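Local coordinates for uncharacterized protein YobA (Bacillus subtilis subsp. subtilis str. 168, PDB 4QY7) that is of unknown function but folds as an OB-fold domain of the DUF3221 family and is probably exported, at residues Lys32-Tyr35 and Asn36-Glu39; Gly40-Met43 and Asn44-Asn48. All coordinates share one frame; numbering follows the deposited sequence. Where two conformers were deposited one is given.

Interaction 1. Residues Lys32-Tyr35 and Asn36-Glu39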
loop_
_atom_site.group_PDB
_atom_site.type_symbol
_atom_site.label_atom_id
_atom_site.label_comp_id
_atom_site.label_asym_id
_atom_site.label_seq_id
_atom_site.Cartn_x
_atom_site.Cartn_y
_atom_site.Cartn_z
ATOM N N LYS A 32 16.655 0.364 5.271
ATOM C CA LYS A 32 17.146 -0.294 4.064
ATOM C C LYS A 32 17.042 -1.839 4.104
ATOM O O LYS A 32 16.726 -2.452 3.075
ATOM C CB LYS A 32 18.608 0.108 3.783
ATOM C CG LYS A 32 19.137 -0.397 2.443
ATOM C CD LYS A 32 20.430 0.311 2.045
ATOM C CE LYS A 32 21.239 -0.486 1.041
ATOM N NZ LYS A 32 22.573 0.125 0.796
ATOM N N GLU A 33 17.316 -2.462 5.246
ATOM C CA GLU A 33 17.286 -3.945 5.324
ATOM C C GLU A 33 15.888 -4.510 5.402
ATOM O O GLU A 33 15.718 -5.703 5.130
ATOM C CB GLU A 33 18.107 -4.470 6.489
ATOM C CG GLU A 33 19.578 -4.216 6.250
ATOM C CD GLU A 33 20.497 -4.691 7.351
ATOM O OE1 GLU A 33 20.013 -5.273 8.347
ATOM O OE2 GLU A 33 21.720 -4.486 7.207
ATOM N N ASP A 34 14.871 -3.673 5.637
ATOM C CA ASP A 34 13.483 -4.173 5.614
ATOM C C ASP A 34 13.105 -4.601 4.175
ATOM O O ASP A 34 12.171 -5.373 4.010
ATOM C CB ASP A 34 12.485 -3.139 6.149
ATOM C CG ASP A 34 12.716 -2.821 7.629
ATOM O OD1 ASP A 34 13.187 -3.705 8.358
ATOM O OD2 ASP A 34 12.481 -1.669 8.033
ATOM N N TYR A 35 13.857 -4.149 3.158
ATOM C CA TYR A 35 13.605 -4.519 1.766
ATOM C C TYR A 35 14.196 -5.898 1.411
ATOM O O TYR A 35 14.050 -6.334 0.265
ATOM C CB TYR A 35 14.128 -3.404 0.820
ATOM C CG TYR A 35 13.362 -2.107 1.019
ATOM C CD1 TYR A 35 12.125 -1.904 0.418
ATOM C CD2 TYR A 35 13.828 -1.120 1.892
ATOM C CE1 TYR A 35 11.382 -0.751 0.661
ATOM C CE2 TYR A 35 13.076 0.016 2.169
ATOM C CZ TYR A 35 11.874 0.222 1.515
ATOM O OH TYR A 35 11.122 1.344 1.774
ATOM N N ASN A 36 14.825 -6.622 2.352
ATOM C CA ASN A 36 15.256 -7.991 2.042
ATOM C C ASN A 36 14.388 -8.969 2.835
ATOM O O ASN A 36 14.643 -10.169 2.800
ATOM C CB ASN A 36 16.756 -8.197 2.279
ATOM C CG ASN A 36 17.231 -8.053 3.704
ATOM O OD1 ASN A 36 16.571 -8.514 4.653
ATOM N ND2 ASN A 36 18.452 -7.515 3.882
ATOM N N LEU A 37 13.353 -8.475 3.549
ATOM C CA LEU A 37 12.499 -9.364 4.318
ATOM C C LEU A 37 11.477 -10.018 3.425
ATOM O O LEU A 37 11.005 -9.416 2.449
ATOM C CB LEU A 37 11.771 -8.591 5.430
ATOM C CG LEU A 37 12.659 -7.985 6.515
ATOM C CD1 LEU A 37 11.846 -7.131 7.467
ATOM C CD2 LEU A 37 13.388 -9.063 7.298
ATOM N N SER A 38 11.085 -11.240 3.784
ATOM C CA SER A 38 10.028 -11.925 3.054
ATOM C C SER A 38 8.693 -11.316 3.422
ATOM O O SER A 38 8.575 -10.607 4.433
ATOM C CB SER A 38 10.012 -13.415 3.392
ATOM O OG SER A 38 9.626 -13.589 4.749
ATOM N N GLU A 39 7.661 -11.637 2.652
ATOM C CA GLU A 39 6.332 -11.171 2.993
ATOM C C GLU A 39 5.944 -11.657 4.396
ATOM O O GLU A 39 5.425 -10.866 5.169
ATOM C CB GLU A 39 5.317 -11.643 1.951
ATOM C CG GLU A 39 3.925 -11.142 2.283
ATOM C CD GLU A 39 2.911 -11.320 1.181
ATOM O OE1 GLU A 39 3.307 -11.522 0.011
ATOM O OE2 GLU A 39 1.709 -11.174 1.489
HETATM O O HOH W 1 11.084 -6.842 1.824
#
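Glu-33 to Leu-37 meet in a local contact, one turn of 3-10 helix and its exit, on the surface connection between strand 20-24 and helix 39-45 of this OB-fold. Three successive backbone bonds, each from an N to the carbonyl three residues back, define the turn. The middle one, Asn-36 N to Glu-33 O, is 3.1 Å long and nearly straight at 167°, although the donor lies well above the carbonyl plane. Tyr-35 N to Lys-32 O and Leu-37 N to Asp-34 O, which flank it, are both weak. The carboxamide of Asn-36 folds back over the turn, because a chi1 of 64° places CG between its own N and carbonyl carbon. Glu-33 O therefore lies over the face of the amide group, 3.1 Å from Asn-36 CG. Asn-36 OD1, 3.0 Å from the same Glu-33 O, is a second acceptor and makes no bond to it. Tyr-35 sets its ring edge against Lys-32 C, and its side chain touches Val-14 of strand 7-16. Ser-38 is the N-cap of helix 39-45 and forms a capping box with Gln-41, its OG and N each bonded to that residue. Water 1 ties the turn to this exit, donating to Asp-34 O at 2.8 Å and to Leu-37 O at 2.6 Å, although further acceptors compete for its protons. Asp-34 OD2 accepts from Gly-31 N. The side chains of Asp-34 and Leu-37 run side by side in the same direction, and Leu-37 CD1 rests 3.8 Å from Asp-34 OD1.

Interaction 2. Residues Gly40-Met43 and Asn44-Asn48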
loop_
_atom_site.group_PDB
_atom_site.type_symbol
_atom_site.label_atom_id
_atom_site.label_comp_id
_atom_site.label_asym_id
_atom_site.label_seq_id
_atom_site.Cartn_x
_atom_site.Cartn_y
_atom_site.Cartn_z
ATOM N N GLY A 40 6.261 -12.915 4.735
ATOM C CA GLY A 40 5.979 -13.458 6.062
ATOM C C GLY A 40 6.671 -12.693 7.172
ATOM O O GLY A 40 6.083 -12.428 8.222
ATOM N N GLN A 41 7.933 -12.322 6.945
ATOM C CA GLN A 41 8.701 -11.567 7.935
ATOM C C GLN A 41 8.165 -10.160 8.093
ATOM O O GLN A 41 8.176 -9.629 9.213
ATOM C CB GLN A 41 10.165 -11.506 7.531
ATOM C CG GLN A 41 10.905 -12.824 7.765
ATOM C CD GLN A 41 12.308 -12.779 7.227
ATOM O OE1 GLN A 41 12.546 -12.375 6.079
ATOM N NE2 GLN A 41 13.284 -13.194 8.038
ATOM N N LEU A 42 7.745 -9.527 6.969
ATOM C CA LEU A 42 7.129 -8.198 7.038
ATOM C C LEU A 42 5.838 -8.265 7.820
ATOM O O LEU A 42 5.591 -7.361 8.619
ATOM C CB LEU A 42 6.808 -7.634 5.645
ATOM C CG LEU A 42 7.991 -7.217 4.802
ATOM C CD1 LEU A 42 7.573 -7.064 3.377
ATOM C CD2 LEU A 42 8.627 -5.906 5.312
HETATM N N MSE A 43 5.016 -9.345 7.585
HETATM C CA MSE A 43 3.742 -9.521 8.302
HETATM C C MSE A 43 3.986 -9.561 9.812
HETATM O O MSE A 43 3.206 -8.983 10.573
HETATM C CB MSE A 43 3.001 -10.792 7.838
HETATM C CG MSE A 43 2.553 -10.747 6.377
HETATM SE SE MSE A 43 1.169 -9.468 6.044
HETATM C CE MSE A 43 1.572 -8.984 4.256
ATOM N N ASN A 44 5.080 -10.202 10.244
ATOM C CA ASN A 44 5.434 -10.288 11.669
ATOM C C ASN A 44 5.959 -8.953 12.211
ATOM O O ASN A 44 5.448 -8.451 13.212
ATOM C CB ASN A 44 6.486 -11.369 11.873
ATOM C CG ASN A 44 6.878 -11.546 13.312
ATOM O OD1 ASN A 44 6.038 -11.882 14.151
ATOM N ND2 ASN A 44 8.149 -11.291 13.635
ATOM N N LYS A 45 6.949 -8.359 11.544
ATOM C CA LYS A 45 7.564 -7.121 12.015
ATOM C C LYS A 45 6.620 -5.913 12.010
ATOM O O LYS A 45 6.667 -5.114 12.941
ATOM C CB LYS A 45 8.784 -6.801 11.140
ATOM C CG LYS A 45 9.530 -5.549 11.554
ATOM C CD LYS A 45 10.937 -5.501 10.996
ATOM C CE LYS A 45 11.621 -4.233 11.451
ATOM N NZ LYS A 45 13.053 -4.206 11.075
ATOM N N PHE A 46 5.803 -5.754 10.966
ATOM C CA PHE A 46 4.941 -4.570 10.849
ATOM C C PHE A 46 3.465 -4.889 11.095
ATOM O O PHE A 46 2.609 -4.239 10.514
ATOM C CB PHE A 46 5.124 -3.940 9.447
ATOM C CG PHE A 46 6.516 -3.386 9.264
ATOM C CD1 PHE A 46 6.907 -2.222 9.907
ATOM C CD2 PHE A 46 7.437 -4.033 8.453
ATOM C CE1 PHE A 46 8.209 -1.729 9.765
ATOM C CE2 PHE A 46 8.737 -3.535 8.308
ATOM C CZ PHE A 46 9.100 -2.369 8.935
ATOM N N LYS A 47 3.166 -5.864 11.972
ATOM C CA LYS A 47 1.802 -6.256 12.339
ATOM C C LYS A 47 0.968 -5.006 12.691
ATOM O O LYS A 47 1.473 -4.107 13.364
ATOM C CB LYS A 47 1.870 -7.231 13.537
ATOM C CG LYS A 47 0.529 -7.755 14.041
ATOM C CD LYS A 47 0.725 -8.551 15.330
ATOM C CE LYS A 47 -0.577 -8.927 15.977
ATOM N NZ LYS A 47 -0.397 -9.330 17.398
ATOM N N ASN A 48 -0.243 -4.912 12.125
ATOM C CA ASN A 48 -1.158 -3.771 12.280
ATOM C C ASN A 48 -0.581 -2.486 11.668
ATOM O O ASN A 48 -1.170 -1.429 11.876
ATOM C CB ASN A 48 -1.554 -3.525 13.743
ATOM C CG ASN A 48 -2.085 -4.762 14.398
ATOM O OD1 ASN A 48 -2.723 -5.604 13.748
ATOM N ND2 ASN A 48 -1.814 -4.922 15.686
HETATM O O HOH W 2 10.050 -10.440 11.033
#
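The Phe-46 ring presents its edge to Leu-42 O, which lies near the ring plane, while Lys-45 CG covers one face from 3.9 Å above it, shifted toward the rim. Leu-42 and Phe-46 cross obliquely one helical turn apart, with Leu-42 CD2 touching the CD2 and CE2 side of the ring, 3.8 Å from Phe-46 CE2. Phe-46 chi1 of -66° sets CG beside its own N, whose bond to Leu-42 O (2.9 Å) lies at the base of the ring. This is the last turn of an alpha-helix: Lys-45 N to Gln-41 O is nearly straight at 171°, Asn-44 N to Gly-40 O is more bent, and Phe-46 is the first residue to leave helical geometry. Gln-41 O also takes a proton from water 2 at 2.7 Å, so it serves two donors; the same water weakly accepts from Asn-44 ND2, linking that side chain to the carbonyl on the exposed flank. The other flank faces the sheet, with buried Leu-42 on Val-14 and Leu-15 of strand 7-16, and Phe-46 on Ile-24 of strand 20-24.

In the fold
Interactions 1 and 2 are consecutive, their centres about 10 Å apart, and the chain turns back so that the end of helix 39-45 meets the 3-10 turn that precedes it. A salt bridge joins them, Asp-34 OD1 to Lys-45 NZ at 2.8 Å. Around it the packing is apolar or mixed: Asp-34 OD2 lies 3.6 Å from Phe-46 CZ, and Leu-37 CD1 approaches Lys-45 CD at 4.0 Å. The Asp-34 carboxylate is thus shared, one oxygen on the lysine and the other on Gly-31 N, which probably favours its charged form. No ligand or active site is known here; together the two contacts make up most of the connection from strand 20-24 to strand 50-54.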